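Local coordinates for light Chain (PDB 6BVD), which is a zinc-dependent endopeptidase of the clostridial neurotoxin family, which probably blocks neurotransmitter release by cutting a SNARE protein inside nerve terminals, at residues M3-N8 / Q40-V45; F10-P15 / K88-M93; T20-R25 / F139-A144; P26-T31 / G171-P176. One frame throughout, in Å; residues are numbered along the deposited sequence. Where two conformers were deposited one is given.

How the interactions relate
The first segments of the four pairs follow one another within the first 31 residues, and their partners follow in the order 40-45, 88-93, 139-144 and 171-176, so all four contacts interleave along the chain. The N-terminal stretch is thereby tied in turn to the 36-40/45-48 hairpin, helix 83-100, strand 138-142 and the loop after strand 168-171, around one mixed sheet. Interactions 1, 2 and 3 have centres about 15 to 17 Å apart and touch: Phe10 packs on Ile41, Ile21 on Asp14, and Gln40 N probably bonds Thr20 O. Interaction 4 touches interaction 3 only, their centres about 16 Å apart. The first 31 residues are thus packed against parts of the protease far along the sequence.

Interaction 1 of 4, residues M3-N8 / Q40-V45; sequences MPVVIN and QIMDNV
With CG of Asn8 anti to its carbonyl carbon and beside the backbone N (chi1 -56°), the side-chain amide and the main-chain N-H of this residue serve two successive carbonyls, those of Gln40 and Ile41. Asn8 ND2 donates to Gln40 O at 2.8 Å, with the acceptor close to the amide plane, and Asn8 N donates to Ile41 O at 2.9 Å. Asparagine suits the place because its short amide can reach a peptide oxygen next door to the one its backbone uses. Ile41 O also receives a CA-H...O contact from Ile7 CA at 3.5 Å. The partner is the connection of the beta hairpin formed by strands 36-40 and 45-48, a type II turn from Met42 to Val45 in which Asn44 takes the positive phi that asparagine tolerates well; Gln40 OE1 accepts Asn44 N across it. Water 1 joins the turn to the N-terminal segment 3-8, donating to Val6 O and accepting from Asp43 N. On the apolar side, Ile7 CG2 and Ile41 CD1 lie 4.0 Å apart, the two side chains side by side against helix 83-100. The Met42 chain bends at chi3 and lays CE against both methyls of Val5, 4.2 Å from CG1.

Interaction 2 of 4, residues F10-P15 / K88-M93; sequences FNYDDP and KYLQIM
Gln91 reaches Phe10 through a bent chain: from CB, which does not itself point at the loop, CG stands anti to the carbonyl carbon, and a second turn at chi2 (-50°) folds CD over toward the loop. CD comes within 3.7 Å of Phe10 O, OE1 passes at 3.8 Å from the same oxygen, and NE2 closes on it with a hydrogen bond of 2.8 Å. The bond is nearly straight (167° at the hydrogen) and lies in the planes of both the amide and the carbonyl, so it fixes how the carboxamide is rotated. NE2 also makes a weak bond to Asn87 OD1, one helical turn back, and that oxygen in turn accepts Tyr12 N. Here the N-terminal loop makes a type I beta turn, Asn11 to Asp14, beside helix 83-100. Asp14 braces the turn: its OD2 accepts Asn11 N at 2.9 Å and its OD1 accepts Asn11 ND2 at 3.1 Å, while Ile395 O and Ala397 N of the second subunit bind Asn11 ND2 and Asp14 OD2. Leucine suits the apolar part because its branched end can put one methyl between two aromatic side chains: Leu90 CD1 lies 4.1 Å from Phe10 CD1, obliquely to that ring, and equally 4.1 Å from Tyr12 CD1, at the edge of the tyrosine ring near its plane. The same methyl approaches Tyr12 CA to 3.9 Å.

Interaction 3 of 4, residues T20-R25 / F139-A144; sequences TIIYIR and FNVKLA
The guanidinium of Arg25 and the carboxamide of Asn140 are stacked, their planes only 9° apart and the two side chains running the same way. Asn140 ND2 sits 3.3 Å above the guanidinium, over its centre; both groups are donors, so this is flat-on contact without a hydrogen bond. At the guanidinium's edge, in its plane, water 2 accepts from Arg25 NE at 2.8 Å. Arg25 NH1 has its hydrogen bond with Asn33 OD1. Arginine is well placed because its broad flat end can stack and donate at once. The ring of Phe139 is met obliquely, Ile24 CG2 standing 4.2 Å from CE1.

These residues belong to antiparallel neighbours of the mixed sheet, strand 21-24 lying between 138-142 and 36-40. The axes of the two short strands meet at 126°, well short of a straight antiparallel 180°. Tyr23 and Lys142 form a hydrogen-bonded pair: Lys142 N donates to Tyr23 O at 2.9 Å, whereas the return bond is weak. Beyond the non-hydrogen-bonded pair Ile24 and Val141, Arg25 N donates to Asn140 O at 2.8 Å. In place of a return bond, water 2 accepts from Asn140 N and donates to Arg25 O. Branched apolar residues fill the face toward Trp46 and Ile48. Ile22 holds CG1 between its backbone N and carbonyl carbon (chi1 62°), and its CD1 rests on Val141 CB at 3.6 Å; Ile24 CG2 meets Val141 CG1 at 3.9 Å.

Interaction 4 of 4, residues P26-T31 / G171-P176; sequences PPYYET and GIIYSP
A type II beta turn, Pro26 to Tyr29, in the loop between strands 21-24 and 36-40 brings Pro27 and Tyr28 against the loop that follows strand 168-171 of the same mixed sheet. Proline fits the second position of the turn, where phi is restrained by the ring, while Tyr28 takes the positive phi (82°) of the third. Tyr29 N closes the turn on Pro26 O. Ile172 CD1 reaches both turn residues, 3.7 Å from Pro27 CG and 4.0 Å from Tyr28 CE2; the proline and isoleucine side chains cross at about a right angle. Tyrosine suits its place because the ring reaches across to the other loop and ends in a polar group. Glu30 OE2 accepts Tyr28 N at 2.9 Å and forms a salt bridge with Arg135, whose NH1 also bonds Ile173 O. At the tip, Tyr28 OH accepts the backbone N-H of Ile173 at 3.0 Å, and it shares a hydrogen bond with water 3, which donates to Gly171 O at 2.8 Å.

Interaction 1 of 4, residues M3-N8 / Q40-V45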
loop_
_atom_site.group_PDB
_atom_site.type_symbol
_atom_site.label_atom_id
_atom_site.label_comp_id
_atom_site.label_asym_id
_atom_site.label_seq_id
_atom_site.Cartn_x
_atom_site.Cartn_y
_atom_site.Cartn_z
ATOM N N MET A 3 13.297 10.883 -5.675
ATOM C CA MET A 3 12.749 11.583 -6.829
ATOM C C MET A 3 11.229 11.400 -6.913
ATOM O O MET A 3 10.514 12.371 -7.187
ATOM C CB MET A 3 13.443 11.114 -8.107
ATOM C CG MET A 3 14.952 10.954 -7.919
ATOM S SD MET A 3 15.858 10.535 -9.419
ATOM C CE MET A 3 14.938 9.107 -9.989
ATOM N N PRO A 4 10.716 10.169 -6.666
ATOM C CA PRO A 4 9.257 10.137 -6.483
ATOM C C PRO A 4 8.886 10.895 -5.206
ATOM O O PRO A 4 9.678 10.957 -4.254
ATOM C CB PRO A 4 8.930 8.643 -6.367
ATOM C CG PRO A 4 10.112 7.937 -6.984
ATOM C CD PRO A 4 11.297 8.810 -6.681
ATOM N N VAL A 5 7.714 11.513 -5.199
ATOM C CA VAL A 5 7.334 12.327 -4.058
ATOM C C VAL A 5 6.933 11.463 -2.858
ATOM O O VAL A 5 6.662 10.258 -2.970
ATOM C CB VAL A 5 6.196 13.289 -4.422
ATOM C CG1 VAL A 5 6.456 13.885 -5.783
ATOM C CG2 VAL A 5 4.849 12.585 -4.407
ATOM N N VAL A 6 6.908 12.110 -1.704
ATOM C CA VAL A 6 6.451 11.523 -0.465
ATOM C C VAL A 6 4.970 11.836 -0.210
ATOM O O VAL A 6 4.545 13.002 -0.262
ATOM C CB VAL A 6 7.304 12.061 0.710
ATOM C CG1 VAL A 6 6.735 11.614 2.047
ATOM C CG2 VAL A 6 8.769 11.638 0.529
ATOM N N ILE A 7 4.171 10.799 0.036
ATOM C CA ILE A 7 2.771 10.985 0.390
ATOM C C ILE A 7 2.642 10.972 1.914
ATOM O O ILE A 7 3.054 10.010 2.552
ATOM C CB ILE A 7 1.883 9.886 -0.258
ATOM C CG1 ILE A 7 2.036 9.898 -1.796
ATOM C CG2 ILE A 7 0.456 10.071 0.156
ATOM C CD1 ILE A 7 1.723 11.272 -2.456
ATOM N N ASN A 8 2.124 12.056 2.513
ATOM C CA ASN A 8 1.955 12.102 3.975
ATOM C C ASN A 8 0.645 11.493 4.469
ATOM O O ASN A 8 -0.339 11.571 3.768
ATOM C CB ASN A 8 2.038 13.570 4.438
ATOM C CG ASN A 8 3.324 14.220 4.014
ATOM O OD1 ASN A 8 4.397 13.712 4.308
ATOM N ND2 ASN A 8 3.230 15.335 3.319
ATOM N N GLN A 40 -1.397 18.634 4.220
ATOM C CA GLN A 40 -0.493 18.694 3.086
ATOM C C GLN A 40 -0.180 17.271 2.664
ATOM O O GLN A 40 0.711 16.625 3.213
ATOM C CB GLN A 40 0.827 19.437 3.389
ATOM C CG GLN A 40 1.505 19.879 2.102
ATOM C CD GLN A 40 2.789 20.642 2.287
ATOM O OE1 GLN A 40 3.387 21.087 1.305
ATOM N NE2 GLN A 40 3.224 20.818 3.541
ATOM N N ILE A 41 -0.955 16.783 1.709
ATOM C CA ILE A 41 -0.834 15.383 1.263
ATOM C C ILE A 41 0.500 15.111 0.572
ATOM O O ILE A 41 1.043 13.973 0.620
ATOM C CB ILE A 41 -2.094 15.035 0.330
ATOM C CG1 ILE A 41 -2.030 13.571 -0.122
ATOM C CG2 ILE A 41 -2.183 15.998 -0.821
ATOM C CD1 ILE A 41 -2.505 12.648 0.924
ATOM N N MET A 42 1.051 16.121 -0.101
ATOM C CA MET A 42 2.398 16.031 -0.683
ATOM C C MET A 42 2.889 17.430 -0.804
ATOM O O MET A 42 2.064 18.365 -0.722
ATOM C CB MET A 42 2.420 15.319 -2.074
ATOM C CG MET A 42 1.419 15.914 -3.103
ATOM S SD MET A 42 1.670 15.277 -4.814
ATOM C CE MET A 42 3.078 16.248 -5.291
ATOM N N ASP A 43 4.194 17.631 -1.021
ATOM C CA ASP A 43 4.728 19.002 -1.141
ATOM C C ASP A 43 3.909 19.858 -2.128
ATOM O O ASP A 43 3.745 19.486 -3.307
ATOM C CB ASP A 43 6.182 18.997 -1.599
ATOM C CG ASP A 43 7.164 18.599 -0.501
ATOM O OD1 ASP A 43 6.803 18.546 0.692
ATOM O OD2 ASP A 43 8.328 18.354 -0.851
ATOM N N ASN A 44 3.432 21.023 -1.644
ATOM C CA ASN A 44 2.659 22.006 -2.397
ATOM C C ASN A 44 1.203 21.604 -2.691
ATOM O O ASN A 44 0.536 22.257 -3.466
ATOM C CB ASN A 44 3.364 22.393 -3.725
ATOM C CG ASN A 44 4.695 23.114 -3.496
ATOM O OD1 ASN A 44 4.843 23.824 -2.508
ATOM N ND2 ASN A 44 5.674 22.900 -4.387
ATOM N N VAL A 45 0.698 20.559 -2.078
ATOM C CA VAL A 45 -0.704 20.179 -2.309
ATOM C C VAL A 45 -1.408 20.057 -0.967
ATOM O O VAL A 45 -1.009 19.270 -0.084
ATOM C CB VAL A 45 -0.838 18.821 -3.097
ATOM C CG1 VAL A 45 -2.291 18.527 -3.401
ATOM C CG2 VAL A 45 -0.063 18.875 -4.384
HETATM O O HOH W 1 5.719 15.306 -0.371
#

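Interaction 2 of 4, residues F10-P15 / K88-M93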
loop_
_atom_site.group_PDB
_atom_site.type_symbol
_atom_site.label_atom_id
_atom_site.label_comp_id
_atom_site.label_asym_id
_atom_site.label_seq_id
_atom_site.Cartn_x
_atom_site.Cartn_y
_atom_site.Cartn_z
ATOM N N PHE A 10 -2.225 11.450 7.924
ATOM C CA PHE A 10 -2.760 12.276 9.008
ATOM C C PHE A 10 -4.186 11.809 9.289
ATOM O O PHE A 10 -4.850 11.235 8.410
ATOM C CB PHE A 10 -2.748 13.789 8.646
ATOM C CG PHE A 10 -2.699 14.066 7.147
ATOM C CD1 PHE A 10 -3.754 13.695 6.316
ATOM C CD2 PHE A 10 -1.582 14.664 6.578
ATOM C CE1 PHE A 10 -3.709 13.925 4.942
ATOM C CE2 PHE A 10 -1.521 14.903 5.197
ATOM C CZ PHE A 10 -2.590 14.546 4.374
ATOM N N ASN A 11 -4.649 12.043 10.509
ATOM C CA ASN A 11 -6.058 11.886 10.848
ATOM C C ASN A 11 -6.673 13.283 10.976
ATOM O O ASN A 11 -5.946 14.233 11.270
ATOM C CB ASN A 11 -6.206 11.077 12.141
ATOM C CG ASN A 11 -5.387 9.801 12.106
ATOM O OD1 ASN A 11 -5.783 8.846 11.461
ATOM N ND2 ASN A 11 -4.248 9.782 12.803
ATOM N N TYR A 12 -7.981 13.427 10.752
ATOM C CA TYR A 12 -8.577 14.768 10.795
ATOM C C TYR A 12 -8.341 15.431 12.163
ATOM O O TYR A 12 -8.177 16.651 12.244
ATOM C CB TYR A 12 -10.081 14.733 10.506
ATOM C CG TYR A 12 -10.631 16.125 10.351
ATOM C CD1 TYR A 12 -10.438 16.834 9.179
ATOM C CD2 TYR A 12 -11.278 16.759 11.412
ATOM C CE1 TYR A 12 -10.911 18.148 9.047
ATOM C CE2 TYR A 12 -11.750 18.060 11.293
ATOM C CZ TYR A 12 -11.569 18.742 10.111
ATOM O OH TYR A 12 -12.035 20.035 9.993
ATOM N N ASP A 13 -8.322 14.634 13.221
ATOM C CA ASP A 13 -8.175 15.190 14.557
ATOM C C ASP A 13 -6.728 15.391 15.017
ATOM O O ASP A 13 -6.522 15.873 16.121
ATOM C CB ASP A 13 -8.887 14.302 15.578
ATOM C CG ASP A 13 -10.405 14.452 15.546
ATOM O OD1 ASP A 13 -10.940 15.458 15.011
ATOM O OD2 ASP A 13 -11.067 13.541 16.074
ATOM N N ASP A 14 -5.735 15.050 14.200
ATOM C CA ASP A 14 -4.345 15.305 14.592
ATOM C C ASP A 14 -4.139 16.806 14.847
ATOM O O ASP A 14 -4.661 17.660 14.136
ATOM C CB ASP A 14 -3.349 14.879 13.527
ATOM C CG ASP A 14 -3.292 13.372 13.289
ATOM O OD1 ASP A 14 -3.908 12.578 14.037
ATOM O OD2 ASP A 14 -2.595 13.009 12.313
ATOM N N PRO A 15 -3.335 17.139 15.843
ATOM C CA PRO A 15 -3.146 18.572 16.129
ATOM C C PRO A 15 -2.348 19.286 15.044
ATOM O O PRO A 15 -1.611 18.633 14.308
ATOM C CB PRO A 15 -2.377 18.575 17.467
ATOM C CG PRO A 15 -1.708 17.292 17.534
ATOM C CD PRO A 15 -2.584 16.271 16.763
ATOM N N LYS A 88 -12.654 10.129 7.038
ATOM C CA LYS A 88 -12.775 9.057 6.068
ATOM C C LYS A 88 -12.338 9.563 4.692
ATOM O O LYS A 88 -11.552 8.904 4.014
ATOM C CB LYS A 88 -14.212 8.524 6.026
ATOM C CG LYS A 88 -14.318 7.209 5.264
ATOM C CD LYS A 88 -15.752 6.868 4.905
ATOM C CE LYS A 88 -15.821 5.537 4.151
ATOM N NZ LYS A 88 -17.223 5.196 3.789
ATOM N N TYR A 89 -12.816 10.765 4.323
ATOM C CA TYR A 89 -12.459 11.439 3.076
ATOM C C TYR A 89 -10.929 11.614 2.972
ATOM O O TYR A 89 -10.325 11.369 1.921
ATOM C CB TYR A 89 -13.192 12.832 2.984
ATOM C CG TYR A 89 -12.871 13.617 1.750
ATOM C CD1 TYR A 89 -13.759 13.660 0.665
ATOM C CD2 TYR A 89 -11.680 14.346 1.665
ATOM C CE1 TYR A 89 -13.451 14.370 -0.483
ATOM C CE2 TYR A 89 -11.367 15.067 0.535
ATOM C CZ TYR A 89 -12.256 15.090 -0.527
ATOM O OH TYR A 89 -11.921 15.818 -1.636
ATOM N N LEU A 90 -10.307 12.077 4.049
ATOM C CA LEU A 90 -8.858 12.208 4.090
ATOM C C LEU A 90 -8.163 10.847 3.826
ATOM O O LEU A 90 -7.219 10.779 3.068
ATOM C CB LEU A 90 -8.401 12.712 5.446
ATOM C CG LEU A 90 -8.467 14.208 5.704
ATOM C CD1 LEU A 90 -7.744 14.523 7.042
ATOM C CD2 LEU A 90 -7.858 14.974 4.542
ATOM N N GLN A 91 -8.618 9.787 4.479
ATOM C CA GLN A 91 -7.943 8.489 4.296
ATOM C C GLN A 91 -8.081 7.946 2.875
ATOM O O GLN A 91 -7.206 7.225 2.385
ATOM C CB GLN A 91 -8.461 7.449 5.296
ATOM C CG GLN A 91 -8.409 7.918 6.735
ATOM C CD GLN A 91 -7.067 8.500 7.140
ATOM O OE1 GLN A 91 -6.025 7.891 6.936
ATOM N NE2 GLN A 91 -7.098 9.704 7.746
ATOM N N ILE A 92 -9.212 8.205 2.239
ATOM C CA ILE A 92 -9.401 7.746 0.872
ATOM C C ILE A 92 -8.462 8.529 -0.028
ATOM O O ILE A 92 -7.822 7.970 -0.904
ATOM C CB ILE A 92 -10.883 7.918 0.457
ATOM C CG1 ILE A 92 -11.736 6.998 1.325
ATOM C CG2 ILE A 92 -11.076 7.736 -1.068
ATOM C CD1 ILE A 92 -13.233 7.180 1.137
ATOM N N MET A 93 -8.359 9.836 0.204
ATOM C CA MET A 93 -7.484 10.668 -0.600
ATOM C C MET A 93 -6.023 10.204 -0.444
ATOM O O MET A 93 -5.268 10.152 -1.422
ATOM C CB MET A 93 -7.627 12.162 -0.222
ATOM C CG MET A 93 -8.992 12.737 -0.532
ATOM S SD MET A 93 -9.464 12.526 -2.253
ATOM C CE MET A 93 -8.158 13.417 -3.115
#

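Interaction 3 of 4, residues T20-R25 / F139-A144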
loop_
_atom_site.group_PDB
_atom_site.type_symbol
_atom_site.label_atom_id
_atom_site.label_comp_id
_atom_site.label_asym_id
_atom_site.label_seq_id
_atom_site.Cartn_x
_atom_site.Cartn_y
_atom_site.Cartn_z
ATOM N N THR A 20 2.677 19.511 8.186
ATOM C CA THR A 20 1.662 18.867 7.332
ATOM C C THR A 20 0.234 19.241 7.684
ATOM O O THR A 20 -0.701 18.927 6.922
ATOM C CB THR A 20 1.796 17.318 7.357
ATOM O OG1 THR A 20 1.806 16.823 8.705
ATOM C CG2 THR A 20 3.087 16.920 6.699
ATOM N N ILE A 21 0.051 19.896 8.841
ATOM C CA ILE A 21 -1.279 20.301 9.262
ATOM C C ILE A 21 -1.261 21.695 9.853
ATOM O O ILE A 21 -0.701 21.882 10.952
ATOM C CB ILE A 21 -1.858 19.378 10.312
ATOM C CG1 ILE A 21 -1.892 17.922 9.816
ATOM C CG2 ILE A 21 -3.257 19.802 10.662
ATOM C CD1 ILE A 21 -2.442 17.016 10.850
ATOM N N ILE A 22 -1.883 22.627 9.133
ATOM C CA ILE A 22 -1.979 24.045 9.542
ATOM C C ILE A 22 -3.358 24.574 9.188
ATOM O O ILE A 22 -4.119 23.913 8.497
ATOM C CB ILE A 22 -0.933 24.950 8.862
ATOM C CG1 ILE A 22 -1.160 24.937 7.354
ATOM C CG2 ILE A 22 0.485 24.532 9.165
ATOM C CD1 ILE A 22 -0.078 25.619 6.610
ATOM N N TYR A 23 -3.714 25.745 9.716
ATOM C CA TYR A 23 -4.928 26.422 9.249
ATOM C C TYR A 23 -4.632 27.320 8.069
ATOM O O TYR A 23 -3.654 28.081 8.091
ATOM C CB TYR A 23 -5.580 27.220 10.383
ATOM C CG TYR A 23 -6.494 26.341 11.216
ATOM C CD1 TYR A 23 -7.877 26.357 11.035
ATOM C CD2 TYR A 23 -5.969 25.471 12.160
ATOM C CE1 TYR A 23 -8.708 25.535 11.784
ATOM C CE2 TYR A 23 -6.784 24.651 12.910
ATOM C CZ TYR A 23 -8.147 24.691 12.728
ATOM O OH TYR A 23 -8.933 23.868 13.487
ATOM N N ILE A 24 -5.437 27.262 7.009
ATOM C CA ILE A 24 -5.103 28.154 5.921
ATOM C C ILE A 24 -6.286 29.039 5.547
ATOM O O ILE A 24 -7.441 28.656 5.682
ATOM C CB ILE A 24 -4.607 27.406 4.670
ATOM C CG1 ILE A 24 -5.753 26.781 3.910
ATOM C CG2 ILE A 24 -3.597 26.364 5.032
ATOM C CD1 ILE A 24 -5.260 25.914 2.744
ATOM N N ARG A 25 -5.972 30.236 5.088
ATOM C CA ARG A 25 -6.987 31.196 4.605
ATOM C C ARG A 25 -7.006 31.080 3.099
ATOM O O ARG A 25 -6.119 31.617 2.447
ATOM C CB ARG A 25 -6.645 32.631 5.026
ATOM C CG ARG A 25 -7.788 33.634 4.746
ATOM C CD ARG A 25 -7.385 35.088 5.150
ATOM N NE ARG A 25 -6.363 35.636 4.245
ATOM C CZ ARG A 25 -5.939 36.893 4.284
ATOM N NH1 ARG A 25 -6.470 37.717 5.161
ATOM N NH2 ARG A 25 -5.010 37.324 3.441
ATOM N N PHE A 139 -0.897 32.470 0.143
ATOM C CA PHE A 139 -2.032 32.633 1.058
ATOM C C PHE A 139 -1.570 32.719 2.508
ATOM O O PHE A 139 -0.481 32.230 2.852
ATOM C CB PHE A 139 -3.043 31.484 0.911
ATOM C CG PHE A 139 -2.402 30.109 0.841
ATOM C CD1 PHE A 139 -2.050 29.425 1.998
ATOM C CD2 PHE A 139 -2.165 29.502 -0.397
ATOM C CE1 PHE A 139 -1.454 28.155 1.958
ATOM C CE2 PHE A 139 -1.562 28.225 -0.464
ATOM C CZ PHE A 139 -1.193 27.553 0.727
ATOM N N ASN A 140 -2.401 33.328 3.355
ATOM C CA ASN A 140 -2.138 33.297 4.802
ATOM C C ASN A 140 -2.339 31.928 5.442
ATOM O O ASN A 140 -3.312 31.226 5.154
ATOM C CB ASN A 140 -3.019 34.314 5.546
ATOM C CG ASN A 140 -2.515 35.732 5.403
ATOM O OD1 ASN A 140 -1.559 35.970 4.674
ATOM N ND2 ASN A 140 -3.128 36.673 6.121
ATOM N N VAL A 141 -1.430 31.555 6.345
ATOM C CA VAL A 141 -1.644 30.373 7.175
ATOM C C VAL A 141 -1.431 30.728 8.654
ATOM O O VAL A 141 -0.630 31.609 8.990
ATOM C CB VAL A 141 -0.726 29.171 6.807
ATOM C CG1 VAL A 141 -0.704 28.936 5.296
ATOM C CG2 VAL A 141 0.671 29.331 7.342
ATOM N N LYS A 142 -2.191 30.081 9.520
ATOM C CA LYS A 142 -2.103 30.346 10.950
ATOM C C LYS A 142 -1.411 29.171 11.656
ATOM O O LYS A 142 -1.850 28.010 11.562
ATOM C CB LYS A 142 -3.498 30.631 11.514
ATOM C CG LYS A 142 -3.530 31.000 12.997
ATOM C CD LYS A 142 -4.962 31.114 13.493
ATOM C CE LYS A 142 -5.661 32.346 12.909
ATOM N NZ LYS A 142 -7.119 32.370 13.281
ATOM N N LEU A 143 -0.272 29.450 12.278
ATOM C CA LEU A 143 0.519 28.416 12.923
ATOM C C LEU A 143 -0.012 27.985 14.313
ATOM O O LEU A 143 -0.976 28.552 14.848
ATOM C CB LEU A 143 1.979 28.877 13.015
ATOM C CG LEU A 143 2.641 29.217 11.670
ATOM C CD1 LEU A 143 4.024 29.818 11.875
ATOM C CD2 LEU A 143 2.718 28.019 10.691
ATOM N N ALA A 144 0.629 26.968 14.883
ATOM C CA ALA A 144 0.226 26.429 16.177
ATOM C C ALA A 144 0.211 27.502 17.274
ATOM O O ALA A 144 -0.706 27.537 18.095
ATOM C CB ALA A 144 1.151 25.302 16.581
HETATM O O HOH W 2 -5.168 33.935 2.359
#

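Interaction 4 of 4, residues P26-T31 / G171-P176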
loop_
_atom_site.group_PDB
_atom_site.type_symbol
_atom_site.label_atom_id
_atom_site.label_comp_id
_atom_site.label_asym_id
_atom_site.label_seq_id
_atom_site.Cartn_x
_atom_site.Cartn_y
_atom_site.Cartn_z
ATOM N N PRO A 26 -7.983 30.346 2.536
ATOM C CA PRO A 26 -7.814 30.040 1.107
ATOM C C PRO A 26 -8.182 31.232 0.198
ATOM O O PRO A 26 -8.758 32.214 0.670
ATOM C CB PRO A 26 -8.715 28.784 0.894
ATOM C CG PRO A 26 -9.580 28.675 2.055
ATOM C CD PRO A 26 -9.105 29.623 3.151
ATOM N N PRO A 27 -7.785 31.180 -1.092
ATOM C CA PRO A 27 -8.073 32.304 -1.987
ATOM C C PRO A 27 -9.569 32.633 -1.990
ATOM O O PRO A 27 -10.395 31.703 -1.919
ATOM C CB PRO A 27 -7.585 31.814 -3.370
ATOM C CG PRO A 27 -7.301 30.376 -3.198
ATOM C CD PRO A 27 -7.033 30.108 -1.764
ATOM N N TYR A 28 -9.865 33.932 -2.006
ATOM C CA TYR A 28 -11.206 34.538 -1.957
ATOM C C TYR A 28 -11.767 34.646 -0.514
ATOM O O TYR A 28 -12.837 35.237 -0.315
ATOM C CB TYR A 28 -12.208 33.770 -2.852
ATOM C CG TYR A 28 -11.792 33.655 -4.307
ATOM C CD1 TYR A 28 -11.353 34.759 -5.016
ATOM C CD2 TYR A 28 -11.816 32.416 -4.964
ATOM C CE1 TYR A 28 -10.970 34.653 -6.362
ATOM C CE2 TYR A 28 -11.428 32.293 -6.292
ATOM C CZ TYR A 28 -10.995 33.414 -6.984
ATOM O OH TYR A 28 -10.618 33.308 -8.308
ATOM N N TYR A 29 -11.048 34.138 0.498
ATOM C CA TYR A 29 -11.523 34.246 1.884
ATOM C C TYR A 29 -10.773 35.378 2.654
ATOM O O TYR A 29 -10.798 35.451 3.900
ATOM C CB TYR A 29 -11.382 32.905 2.620
ATOM C CG TYR A 29 -12.434 31.867 2.213
ATOM C CD1 TYR A 29 -13.690 31.855 2.816
ATOM C CD2 TYR A 29 -12.178 30.917 1.205
ATOM C CE1 TYR A 29 -14.671 30.946 2.435
ATOM C CE2 TYR A 29 -13.149 29.985 0.842
ATOM C CZ TYR A 29 -14.382 30.001 1.462
ATOM O OH TYR A 29 -15.345 29.098 1.111
ATOM N N GLU A 30 -10.113 36.248 1.905
ATOM C CA GLU A 30 -9.248 37.267 2.502
ATOM C C GLU A 30 -10.053 38.283 3.334
ATOM O O GLU A 30 -9.712 38.556 4.471
ATOM C CB GLU A 30 -8.452 38.011 1.423
ATOM C CG GLU A 30 -7.541 37.160 0.546
ATOM C CD GLU A 30 -8.280 36.556 -0.654
ATOM O OE1 GLU A 30 -9.427 36.962 -0.910
ATOM O OE2 GLU A 30 -7.693 35.698 -1.350
ATOM N N THR A 31 -11.147 38.801 2.784
ATOM C CA THR A 31 -11.895 39.856 3.471
ATOM C C THR A 31 -12.622 39.315 4.681
ATOM O O THR A 31 -12.626 39.942 5.744
ATOM C CB THR A 31 -12.892 40.537 2.524
ATOM O OG1 THR A 31 -12.142 41.212 1.510
ATOM C CG2 THR A 31 -13.733 41.575 3.265
ATOM N N GLY A 171 -8.847 27.859 -11.796
ATOM C CA GLY A 171 -7.656 28.628 -11.433
ATOM C C GLY A 171 -8.051 29.799 -10.527
ATOM O O GLY A 171 -9.233 29.934 -10.176
ATOM N N ILE A 172 -7.090 30.659 -10.183
ATOM C CA ILE A 172 -7.381 31.822 -9.336
ATOM C C ILE A 172 -7.216 33.137 -10.089
ATOM O O ILE A 172 -6.320 33.279 -10.934
ATOM C CB ILE A 172 -6.481 31.816 -8.076
ATOM C CG1 ILE A 172 -6.642 30.490 -7.294
ATOM C CG2 ILE A 172 -6.798 33.058 -7.194
ATOM C CD1 ILE A 172 -8.069 30.223 -6.775
ATOM N N ILE A 173 -8.105 34.096 -9.798
ATOM C CA ILE A 173 -8.134 35.398 -10.426
ATOM C C ILE A 173 -7.488 36.505 -9.566
ATOM O O ILE A 173 -7.727 36.566 -8.370
ATOM C CB ILE A 173 -9.596 35.778 -10.742
ATOM C CG1 ILE A 173 -10.151 34.838 -11.806
ATOM C CG2 ILE A 173 -9.714 37.257 -11.147
ATOM C CD1 ILE A 173 -11.666 34.795 -11.836
ATOM N N TYR A 174 -6.676 37.360 -10.194
ATOM C CA TYR A 174 -6.087 38.540 -9.541
ATOM C C TYR A 174 -6.867 39.792 -9.940
ATOM O O TYR A 174 -7.173 39.989 -11.117
ATOM C CB TYR A 174 -4.594 38.679 -9.918
ATOM C CG TYR A 174 -3.878 39.910 -9.407
ATOM C CD1 TYR A 174 -3.838 40.206 -8.045
ATOM C CD2 TYR A 174 -3.194 40.757 -10.279
ATOM C CE1 TYR A 174 -3.173 41.334 -7.571
ATOM C CE2 TYR A 174 -2.508 41.886 -9.810
ATOM C CZ TYR A 174 -2.508 42.172 -8.454
ATOM O OH TYR A 174 -1.848 43.292 -7.964
ATOM N N SER A 175 -7.217 40.617 -8.959
ATOM C CA SER A 175 -7.842 41.882 -9.250
ATOM C C SER A 175 -7.164 43.006 -8.489
ATOM O O SER A 175 -7.553 43.293 -7.363
ATOM C CB SER A 175 -9.322 41.873 -8.923
ATOM O OG SER A 175 -9.855 43.146 -9.302
ATOM N N PRO A 176 -6.195 43.680 -9.135
ATOM C CA PRO A 176 -5.386 44.748 -8.512
ATOM C C PRO A 176 -6.219 45.982 -8.135
ATOM O O PRO A 176 -6.131 46.526 -7.029
ATOM C CB PRO A 176 -4.354 45.111 -9.587
ATOM C CG PRO A 176 -4.820 44.477 -10.858
ATOM C CD PRO A 176 -5.841 43.422 -10.543
HETATM O O HOH W 3 -11.640 31.306 -9.636
#